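Local atomic coordinates of Two-component insecticidal protein 16 kDa unit (Alcaligenes faecalis, PDB entry 5V3S), a protein that is the 16 kDa aegerolysin-family component of a two-component insecticidal protein that kills corn rootworm. Residues F25-N30 / T141-S146; F31-A36 / Q57-I62; G92-F97 / V115-N120. All blocks are in the same frame, centred on the assembly; numbering follows the deposited sequence. Where two conformers were deposited one is given.

Contact 1: residues F25-N30 / T141-S146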
loop_
_atom_site.group_PDB
_atom_site.type_symbol
_atom_site.label_atom_id
_atom_site.label_comp_id
_atom_site.label_asym_id
_atom_site.label_seq_id
_atom_site.Cartn_x
_atom_site.Cartn_y
_atom_site.Cartn_z
ATOM N N PHE A 25 -1.515 0.437 9.326
ATOM C CA PHE A 25 -1.480 0.763 10.770
ATOM C C PHE A 25 -1.144 -0.539 11.404
ATOM O O PHE A 25 -1.766 -1.557 11.075
ATOM C CB PHE A 25 -2.887 1.204 11.293
ATOM C CG PHE A 25 -2.889 1.641 12.708
ATOM C CD1 PHE A 25 -2.608 2.934 13.035
ATOM C CD2 PHE A 25 -3.073 0.713 13.736
ATOM C CE1 PHE A 25 -2.612 3.356 14.357
ATOM C CE2 PHE A 25 -3.023 1.125 15.094
ATOM C CZ PHE A 25 -2.771 2.439 15.371
ATOM N N VAL A 26 -0.264 -0.534 12.411
ATOM C CA VAL A 26 0.289 -1.790 12.938
ATOM C C VAL A 26 0.228 -1.787 14.439
ATOM O O VAL A 26 0.277 -0.716 15.015
ATOM C CB VAL A 26 1.745 -2.046 12.510
ATOM C CG1 VAL A 26 1.861 -1.911 10.974
ATOM C CG2 VAL A 26 2.685 -1.066 13.146
ATOM N N VAL A 27 0.203 -2.995 14.983
ATOM C CA VAL A 27 0.083 -3.240 16.440
ATOM C C VAL A 27 0.906 -4.443 16.836
ATOM O O VAL A 27 0.910 -5.452 16.225
ATOM C CB VAL A 27 -1.414 -3.454 16.840
ATOM C CG1 VAL A 27 -1.578 -3.678 18.326
ATOM C CG2 VAL A 27 -2.330 -2.374 16.329
ATOM N N ASN A 28 1.571 -4.289 17.961
ATOM C CA ASN A 28 2.278 -5.336 18.693
ATOM C C ASN A 28 3.646 -5.762 18.156
ATOM O O ASN A 28 4.200 -6.820 18.569
ATOM C CB ASN A 28 1.416 -6.532 18.996
ATOM C CG ASN A 28 1.957 -7.336 20.176
ATOM O OD1 ASN A 28 2.516 -6.734 21.089
ATOM N ND2 ASN A 28 1.833 -8.690 20.144
ATOM N N SER A 29 4.211 -4.951 17.251
ATOM C CA SER A 29 5.578 -5.090 16.720
ATOM C C SER A 29 5.895 -3.849 15.906
ATOM O O SER A 29 5.024 -3.022 15.723
ATOM C CB SER A 29 5.742 -6.309 15.862
ATOM O OG SER A 29 7.099 -6.716 15.825
ATOM N N ASN A 30 7.146 -3.691 15.486
ATOM C CA ASN A 30 7.491 -2.669 14.465
ATOM C C ASN A 30 7.724 -3.435 13.190
ATOM O O ASN A 30 8.309 -4.486 13.227
ATOM C CB ASN A 30 8.742 -1.936 14.803
ATOM C CG ASN A 30 8.713 -1.454 16.244
ATOM O OD1 ASN A 30 7.708 -0.902 16.698
ATOM N ND2 ASN A 30 9.806 -1.674 16.943
ATOM N N THR A 141 -4.729 -2.920 8.376
ATOM C CA THR A 141 -4.358 -3.134 9.742
ATOM C C THR A 141 -3.599 -4.449 9.824
ATOM O O THR A 141 -3.897 -5.497 9.181
ATOM C CB THR A 141 -5.568 -3.024 10.731
ATOM O OG1 THR A 141 -6.625 -3.960 10.321
ATOM C CG2 THR A 141 -6.179 -1.573 10.722
ATOM N N VAL A 142 -2.584 -4.417 10.694
ATOM C CA VAL A 142 -1.802 -5.533 10.910
ATOM C C VAL A 142 -1.615 -5.655 12.454
ATOM O O VAL A 142 -1.184 -4.741 13.054
ATOM C CB VAL A 142 -0.473 -5.404 10.217
ATOM C CG1 VAL A 142 0.241 -6.702 10.424
ATOM C CG2 VAL A 142 -0.616 -5.107 8.683
ATOM N N VAL A 143 -2.017 -6.767 13.004
ATOM C CA VAL A 143 -1.913 -7.034 14.438
ATOM C C VAL A 143 -1.115 -8.292 14.594
ATOM O O VAL A 143 -1.532 -9.347 14.142
ATOM C CB VAL A 143 -3.309 -7.217 15.114
ATOM C CG1 VAL A 143 -3.130 -7.554 16.604
ATOM C CG2 VAL A 143 -4.130 -5.960 14.958
ATOM N N LYS A 144 0.077 -8.198 15.202
ATOM C CA LYS A 144 0.825 -9.433 15.623
ATOM C C LYS A 144 0.065 -10.032 16.815
ATOM O O LYS A 144 -0.086 -9.328 17.847
ATOM C CB LYS A 144 2.246 -9.113 16.024
ATOM C CG LYS A 144 3.122 -10.336 16.286
ATOM C CD LYS A 144 4.534 -9.992 16.675
ATOM C CE LYS A 144 5.543 -11.171 16.572
ATOM N NZ LYS A 144 6.966 -10.623 16.440
ATOM N N LYS A 145 -0.352 -11.289 16.682
ATOM C CA LYS A 145 -1.183 -11.925 17.665
ATOM C C LYS A 145 -0.397 -12.065 18.968
ATOM O O LYS A 145 0.817 -12.292 18.937
ATOM C CB LYS A 145 -1.665 -13.269 17.158
ATOM C CG LYS A 145 -2.707 -13.165 16.065
ATOM C CD LYS A 145 -3.041 -14.588 15.647
ATOM C CE LYS A 145 -4.060 -14.715 14.533
ATOM N NZ LYS A 145 -4.169 -16.191 14.243
ATOM N N SER A 146 -1.109 -11.771 20.065
ATOM C CA SER A 146 -0.615 -11.957 21.446
ATOM C C SER A 146 -1.059 -13.331 21.948
ATOM O O SER A 146 -2.249 -13.610 21.975
ATOM C CB SER A 146 -1.319 -10.939 22.358
ATOM O OG SER A 146 -0.940 -9.624 22.046
HETATM O O HOH W 1 7.263 -8.096 18.242
#
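Phe25, Val26 and Val27 pair in parallel with Thr141, Val142 and Val143, the strand axes approaching to 4.7 Å at 11° between their N-to-C directions; strands 19-27 and 136-144 are the one parallel pair of neighbours in the mixed sheet. Three backbone bonds hold this register: Val142 N gives to Phe25 O, Val27 N to Val142 O, and Lys144 N to Val27 O, the last 3.0 Å long. Val27 CB lies 4.1 Å from Val143 CG2 on the same face as Phe25 and Thr141, while Val26 and Val142 point to the buried face, where both meet Phe31.

Past Val27 the chain turns at Asn28. In one of its two deposited conformers, with CG anti to the backbone N (chi1 -158°), Asn28 ND2 gives a hydrogen bond of 3.1 Å to Lys144 O; the acceptor lies close to the Asn28 amide plane, but the donor stands well above the carbonyl plane. Lys144, extended beyond CG, runs past the turn, its CD 3.7 Å from Asn28 O. Lys144 NZ is 4.0 Å from Ser29 OG, and a water bridges them, accepting from Lys144 NZ at 3.1 Å and donating to Ser29 OG at 2.8 Å. The contact thus passes from backbone pairing flanked largely by valines to a polar end, where the Asp91 carboxylate, also bonded to Ser29 OG, probably balances the Lys144 charge through a salt bridge.

Contact 2: residues F31-A36 / Q57-I62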
loop_
_atom_site.group_PDB
_atom_site.type_symbol
_atom_site.label_atom_id
_atom_site.label_comp_id
_atom_site.label_asym_id
_atom_site.label_seq_id
_atom_site.Cartn_x
_atom_site.Cartn_y
_atom_site.Cartn_z
ATOM N N PHE A 31 7.190 -2.895 12.073
ATOM C CA PHE A 31 7.211 -3.570 10.805
ATOM C C PHE A 31 7.929 -2.670 9.808
ATOM O O PHE A 31 8.090 -1.483 10.082
ATOM C CB PHE A 31 5.734 -3.766 10.291
ATOM C CG PHE A 31 4.910 -4.694 11.149
ATOM C CD1 PHE A 31 4.380 -4.277 12.355
ATOM C CD2 PHE A 31 4.617 -5.964 10.728
ATOM C CE1 PHE A 31 3.517 -5.134 13.090
ATOM C CE2 PHE A 31 3.835 -6.836 11.460
ATOM C CZ PHE A 31 3.285 -6.410 12.671
ATOM N N LYS A 32 8.365 -3.284 8.700
ATOM C CA LYS A 32 9.237 -2.669 7.691
ATOM C C LYS A 32 8.627 -2.835 6.307
ATOM O O LYS A 32 8.324 -4.017 5.921
ATOM C CB LYS A 32 10.594 -3.325 7.709
ATOM C CG LYS A 32 11.636 -2.722 6.766
ATOM C CD LYS A 32 12.954 -3.504 6.868
ATOM C CE LYS A 32 12.833 -4.997 6.476
ATOM N NZ LYS A 32 14.162 -5.712 6.269
ATOM N N VAL A 33 8.526 -1.710 5.575
ATOM C CA VAL A 33 8.145 -1.776 4.136
ATOM C C VAL A 33 9.351 -2.164 3.290
ATOM O O VAL A 33 10.433 -1.586 3.411
ATOM C CB VAL A 33 7.496 -0.469 3.660
ATOM C CG1 VAL A 33 7.074 -0.638 2.234
ATOM C CG2 VAL A 33 6.336 0.009 4.579
ATOM N N GLU A 34 9.205 -3.128 2.367
ATOM C CA GLU A 34 10.287 -3.408 1.429
ATOM C C GLU A 34 9.622 -3.834 0.125
ATOM O O GLU A 34 8.413 -4.110 0.052
ATOM C CB GLU A 34 11.195 -4.540 1.906
ATOM C CG GLU A 34 12.019 -4.296 3.093
ATOM C CD GLU A 34 13.134 -3.303 2.920
ATOM O OE1 GLU A 34 13.629 -2.975 1.811
ATOM O OE2 GLU A 34 13.525 -2.799 4.004
ATOM N N GLY A 35 10.434 -3.874 -0.919
ATOM C CA GLY A 35 9.957 -4.405 -2.169
ATOM C C GLY A 35 9.037 -3.449 -2.970
ATOM O O GLY A 35 8.358 -3.883 -3.929
ATOM N N ALA A 36 8.947 -2.171 -2.586
ATOM C CA ALA A 36 8.059 -1.270 -3.326
ATOM C C ALA A 36 8.534 -1.070 -4.781
ATOM O O ALA A 36 9.727 -0.862 -5.035
ATOM C CB ALA A 36 7.964 0.102 -2.618
ATOM N N GLN A 57 12.771 5.633 -1.356
ATOM C CA GLN A 57 12.345 6.404 -0.179
ATOM C C GLN A 57 11.270 5.727 0.683
ATOM O O GLN A 57 11.217 6.002 1.886
ATOM C CB GLN A 57 11.861 7.770 -0.577
ATOM C CG GLN A 57 13.044 8.565 -1.162
ATOM C CD GLN A 57 12.620 9.910 -1.597
ATOM O OE1 GLN A 57 12.149 10.089 -2.753
ATOM N NE2 GLN A 57 12.613 10.859 -0.656
ATOM N N ILE A 58 10.517 4.813 0.074
ATOM C CA ILE A 58 9.565 3.958 0.792
ATOM C C ILE A 58 10.259 2.735 1.421
ATOM O O ILE A 58 10.046 2.422 2.617
ATOM C CB ILE A 58 8.465 3.541 -0.164
ATOM C CG1 ILE A 58 7.662 4.744 -0.555
ATOM C CG2 ILE A 58 7.495 2.552 0.454
ATOM C CD1 ILE A 58 6.802 4.459 -1.761
ATOM N N ASN A 59 11.066 2.034 0.595
ATOM C CA ASN A 59 11.687 0.833 1.033
ATOM C C ASN A 59 12.581 1.065 2.241
ATOM O O ASN A 59 13.346 2.049 2.283
ATOM C CB ASN A 59 12.465 0.214 -0.119
ATOM C CG ASN A 59 11.562 -0.421 -1.100
ATOM O OD1 ASN A 59 10.399 -0.686 -0.773
ATOM N ND2 ASN A 59 11.972 -0.450 -2.345
ATOM N N GLY A 60 12.445 0.219 3.263
ATOM C CA GLY A 60 13.159 0.396 4.507
ATOM C C GLY A 60 12.476 1.159 5.604
ATOM O O GLY A 60 12.959 1.173 6.799
ATOM N N THR A 61 11.337 1.742 5.286
ATOM C CA THR A 61 10.534 2.530 6.224
ATOM C C THR A 61 10.096 1.613 7.377
ATOM O O THR A 61 9.478 0.589 7.172
ATOM C CB THR A 61 9.299 3.149 5.534
ATOM O OG1 THR A 61 9.756 4.140 4.646
ATOM C CG2 THR A 61 8.381 3.933 6.539
ATOM N N ILE A 62 10.326 2.032 8.602
ATOM C CA ILE A 62 9.812 1.258 9.711
ATOM C C ILE A 62 8.505 1.891 10.174
ATOM O O ILE A 62 8.530 3.042 10.406
ATOM C CB ILE A 62 10.866 1.242 10.870
ATOM C CG1 ILE A 62 12.173 0.559 10.397
ATOM C CG2 ILE A 62 10.275 0.543 12.147
ATOM C CD1 ILE A 62 12.042 -0.875 10.046
#
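Val33 anchors the backbone part of the contact, its N giving to Thr61 O at 3.0 Å and its O receiving Gly60 N at 2.7 Å, both bonds fairly straight. Next to it, Lys32 and Ile62 form an antiparallel non-hydrogen-bonded pair. Gly60 sits inside a type II beta turn from Ile58 to Thr61, with a positive phi of 93° at which a CB would be jammed against the carbonyl oxygen of Asn59. Ile58 O closes this turn by accepting both Thr61 N and Thr61 OG1 from the same face of its plane. The hydroxyl bond, Thr61 OG1 to Ile58 O, is 2.7 Å long.

Asn59 makes the side-chain hydrogen bond across the contact. Asn59 OD1 accepts Ala36 N at 2.8 Å on an in-plane lone pair, with a C=O...N angle of 116°, so a side-chain amide supplies the acceptor beyond the last backbone bond. Asn59 OD1 also lies 3.2 Å from Ala36 CB. The Glu34 carboxylate lies beside the turn, OE2 3.3 Å from Gly60 CA, and makes a long salt bridge with Lys32 NZ along its own strand.

Apolar contacts fall into two groups. Ile58 CG2 touches both Val33 CG1, at 3.7 Å, and Ala36 CB, at 4.0 Å. Ile62 CD1 lies against Lys32 CB and CG, the two side chains crossing obliquely.

In the fold, segment 57-62 leads from a weakly bonded helical turn into strand 62-63, an outermost strand of the five-stranded antiparallel sheet. Strand 83-91 flanks 31-38 across from it, with Phe87 against Val33 and Tyr90 against Glu34, and strand 68-74 of the other sheet meets Ile58 through Tyr69 and Ile71.

Contact 3: residues G92-F97 / V115-N120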
loop_
_atom_site.group_PDB
_atom_site.type_symbol
_atom_site.label_atom_id
_atom_site.label_comp_id
_atom_site.label_asym_id
_atom_site.label_seq_id
_atom_site.Cartn_x
_atom_site.Cartn_y
_atom_site.Cartn_z
ATOM N N GLY A 92 10.627 -8.052 11.153
ATOM C CA GLY A 92 11.980 -8.614 11.174
ATOM C C GLY A 92 12.282 -9.260 9.824
ATOM O O GLY A 92 12.080 -8.649 8.750
ATOM N N ASP A 93 12.679 -10.512 9.853
ATOM C CA ASP A 93 12.960 -11.254 8.615
ATOM C C ASP A 93 11.732 -12.071 8.103
ATOM O O ASP A 93 11.828 -12.757 7.125
ATOM C CB ASP A 93 14.127 -12.208 8.828
ATOM C CG ASP A 93 15.434 -11.508 8.930
ATOM O OD1 ASP A 93 15.782 -10.641 8.027
ATOM O OD2 ASP A 93 16.129 -11.841 9.932
ATOM N N LYS A 94 10.573 -11.869 8.697
ATOM C CA LYS A 94 9.377 -12.638 8.399
ATOM C C LYS A 94 8.514 -11.802 7.420
ATOM O O LYS A 94 8.143 -10.660 7.711
ATOM C CB LYS A 94 8.570 -12.924 9.642
ATOM C CG LYS A 94 9.331 -13.669 10.741
ATOM C CD LYS A 94 8.728 -15.050 10.949
ATOM C CE LYS A 94 7.599 -15.054 11.980
ATOM N NZ LYS A 94 7.408 -16.419 12.608
ATOM N N LEU A 95 8.188 -12.381 6.275
ATOM C CA LEU A 95 7.268 -11.693 5.334
ATOM C C LEU A 95 5.819 -11.844 5.868
ATOM O O LEU A 95 5.343 -12.969 6.030
ATOM C CB LEU A 95 7.410 -12.336 3.959
ATOM C CG LEU A 95 6.480 -11.741 2.859
ATOM C CD1 LEU A 95 6.704 -10.294 2.623
ATOM C CD2 LEU A 95 6.740 -12.556 1.593
ATOM N N VAL A 96 5.120 -10.709 6.103
ATOM C CA VAL A 96 3.793 -10.699 6.638
ATOM C C VAL A 96 2.755 -10.642 5.492
ATOM O O VAL A 96 1.852 -11.492 5.470
ATOM C CB VAL A 96 3.664 -9.548 7.606
ATOM C CG1 VAL A 96 2.231 -9.408 8.119
ATOM C CG2 VAL A 96 4.712 -9.778 8.721
ATOM N N PHE A 97 2.911 -9.714 4.565
ATOM C CA PHE A 97 1.995 -9.616 3.343
ATOM C C PHE A 97 2.676 -9.012 2.133
ATOM O O PHE A 97 3.721 -8.407 2.199
ATOM C CB PHE A 97 0.654 -8.910 3.574
ATOM C CG PHE A 97 0.708 -7.393 3.775
ATOM C CD1 PHE A 97 0.893 -6.516 2.748
ATOM C CD2 PHE A 97 0.489 -6.826 5.042
ATOM C CE1 PHE A 97 0.873 -5.135 2.948
ATOM C CE2 PHE A 97 0.478 -5.481 5.243
ATOM C CZ PHE A 97 0.686 -4.609 4.183
ATOM N N VAL A 115 -1.637 -12.602 2.170
ATOM C CA VAL A 115 -1.130 -12.669 3.530
ATOM C C VAL A 115 -0.294 -13.920 3.644
ATOM O O VAL A 115 -0.742 -15.061 3.314
ATOM C CB VAL A 115 -2.271 -12.680 4.581
ATOM C CG1 VAL A 115 -1.675 -12.831 6.009
ATOM C CG2 VAL A 115 -3.119 -11.457 4.424
ATOM N N LYS A 116 0.902 -13.746 4.148
ATOM C CA LYS A 116 1.890 -14.834 4.121
ATOM C C LYS A 116 1.972 -15.583 5.451
ATOM O O LYS A 116 2.433 -16.715 5.489
ATOM C CB LYS A 116 3.266 -14.286 3.685
ATOM C CG LYS A 116 3.202 -13.809 2.213
ATOM C CD LYS A 116 3.105 -15.033 1.322
ATOM C CE LYS A 116 4.451 -15.636 0.999
ATOM N NZ LYS A 116 4.334 -16.740 -0.029
ATOM N N ASP A 117 1.560 -14.943 6.539
ATOM C CA ASP A 117 1.526 -15.668 7.815
ATOM C C ASP A 117 0.251 -15.339 8.522
ATOM O O ASP A 117 0.220 -14.429 9.356
ATOM C CB ASP A 117 2.734 -15.305 8.667
ATOM C CG ASP A 117 2.799 -16.119 9.957
ATOM O OD1 ASP A 117 1.861 -16.908 10.238
ATOM O OD2 ASP A 117 3.816 -16.003 10.629
ATOM N N LYS A 118 -0.799 -16.088 8.216
ATOM C CA LYS A 118 -2.095 -15.885 8.847
ATOM C C LYS A 118 -2.131 -16.352 10.300
ATOM O O LYS A 118 -2.946 -15.875 11.072
ATOM C CB LYS A 118 -3.158 -16.663 8.131
ATOM C CG LYS A 118 -3.533 -16.051 6.793
ATOM C CD LYS A 118 -4.401 -17.027 5.991
ATOM C CE LYS A 118 -4.662 -16.466 4.579
ATOM N NZ LYS A 118 -3.481 -16.645 3.757
ATOM N N GLU A 119 -1.223 -17.268 10.629
ATOM C CA GLU A 119 -1.184 -17.891 11.936
ATOM C C GLU A 119 -0.751 -16.877 12.976
ATOM O O GLU A 119 -1.331 -16.852 14.034
ATOM C CB GLU A 119 -0.209 -19.081 11.962
ATOM C CG GLU A 119 -0.741 -20.369 11.335
ATOM C CD GLU A 119 -0.138 -21.636 11.977
ATOM O OE1 GLU A 119 0.587 -21.553 13.014
ATOM O OE2 GLU A 119 -0.414 -22.741 11.467
ATOM N N ASN A 120 0.218 -16.032 12.667
ATOM C CA ASN A 120 0.853 -15.136 13.671
ATOM C C ASN A 120 0.356 -13.671 13.606
ATOM O O ASN A 120 0.583 -12.926 14.499
ATOM C CB ASN A 120 2.361 -15.252 13.513
ATOM C CG ASN A 120 2.862 -16.626 13.946
ATOM O OD1 ASN A 120 2.544 -17.071 15.055
ATOM N ND2 ASN A 120 3.632 -17.291 13.093
#
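Lys116 meets Leu95 and Val96 with both backbone and side chain. Its N gives the hydrogen bond that joins the segments, 2.8 Å to Val96 O at an N-H...O angle of 168°, with the donor tilted from the carbonyl plane. Followed outward, Lys116 CB lies 3.4 Å from Leu95 O and Lys116 CG packs 3.8 Å from Leu95 CD2. CD carries the turn of the chain, and Lys116 CE comes back to Leu95 CD2 at 3.9 Å. The return follows from bends at chi2 and chi3 (-71° and -85°), which fold the aliphatic part over leucine while NZ leads away.

Beyond it, Asp117 organises the loop. Its OD1 accepts Asn120 N, three residues on, from above the carboxylate plane: an Asx motif. Asp117 OD2 uses its syn lone pair for Asn120 ND2 at 2.8 Å, so the backbone N-H and the side-chain amide of Asn120 take different oxygens. Lys94 NZ stands 4.1 Å from Asp117 OD2, beyond a salt bridge, where its charge could still favour the ionised form of Asp117. Asp117 N is buried by the contact and has no partner in the model.

Phe97 and Val115 form an antiparallel non-hydrogen-bonded pair where strand 94-103 meets outermost strand 110-115. On the other flank, strand 83-91 meets a classic beta bulge, Val96 and Phe97 both facing Leu89, while Val96 and Phe97 pack on Val123 and Val142 of the opposing sheet.

Contacts 1 and 3 lie on the same side of the chain's centre, and contact 2 meets both through Phe31. Contact 1 belongs to the mixed sheet, whereas contacts 2 and 3 lie on the antiparallel one. Phe31 of contact 2 bridges the sheets: its CD1 lies 3.5 Å from Val26 CB and its CE2 3.7 Å from Val142 CG1, both of contact 1, with Val96 CG2 of contact 3 at 4.1 Å from CE2. Contacts 1 and 3, with centres about 11 Å apart, are also joined by probable hydrogen bonds from Lys145 N to Asn120 O and from Lys145 NZ to Glu119 O, each 2.9 Å. Contact 2 lies about 16 Å from contact 1, centre to centre.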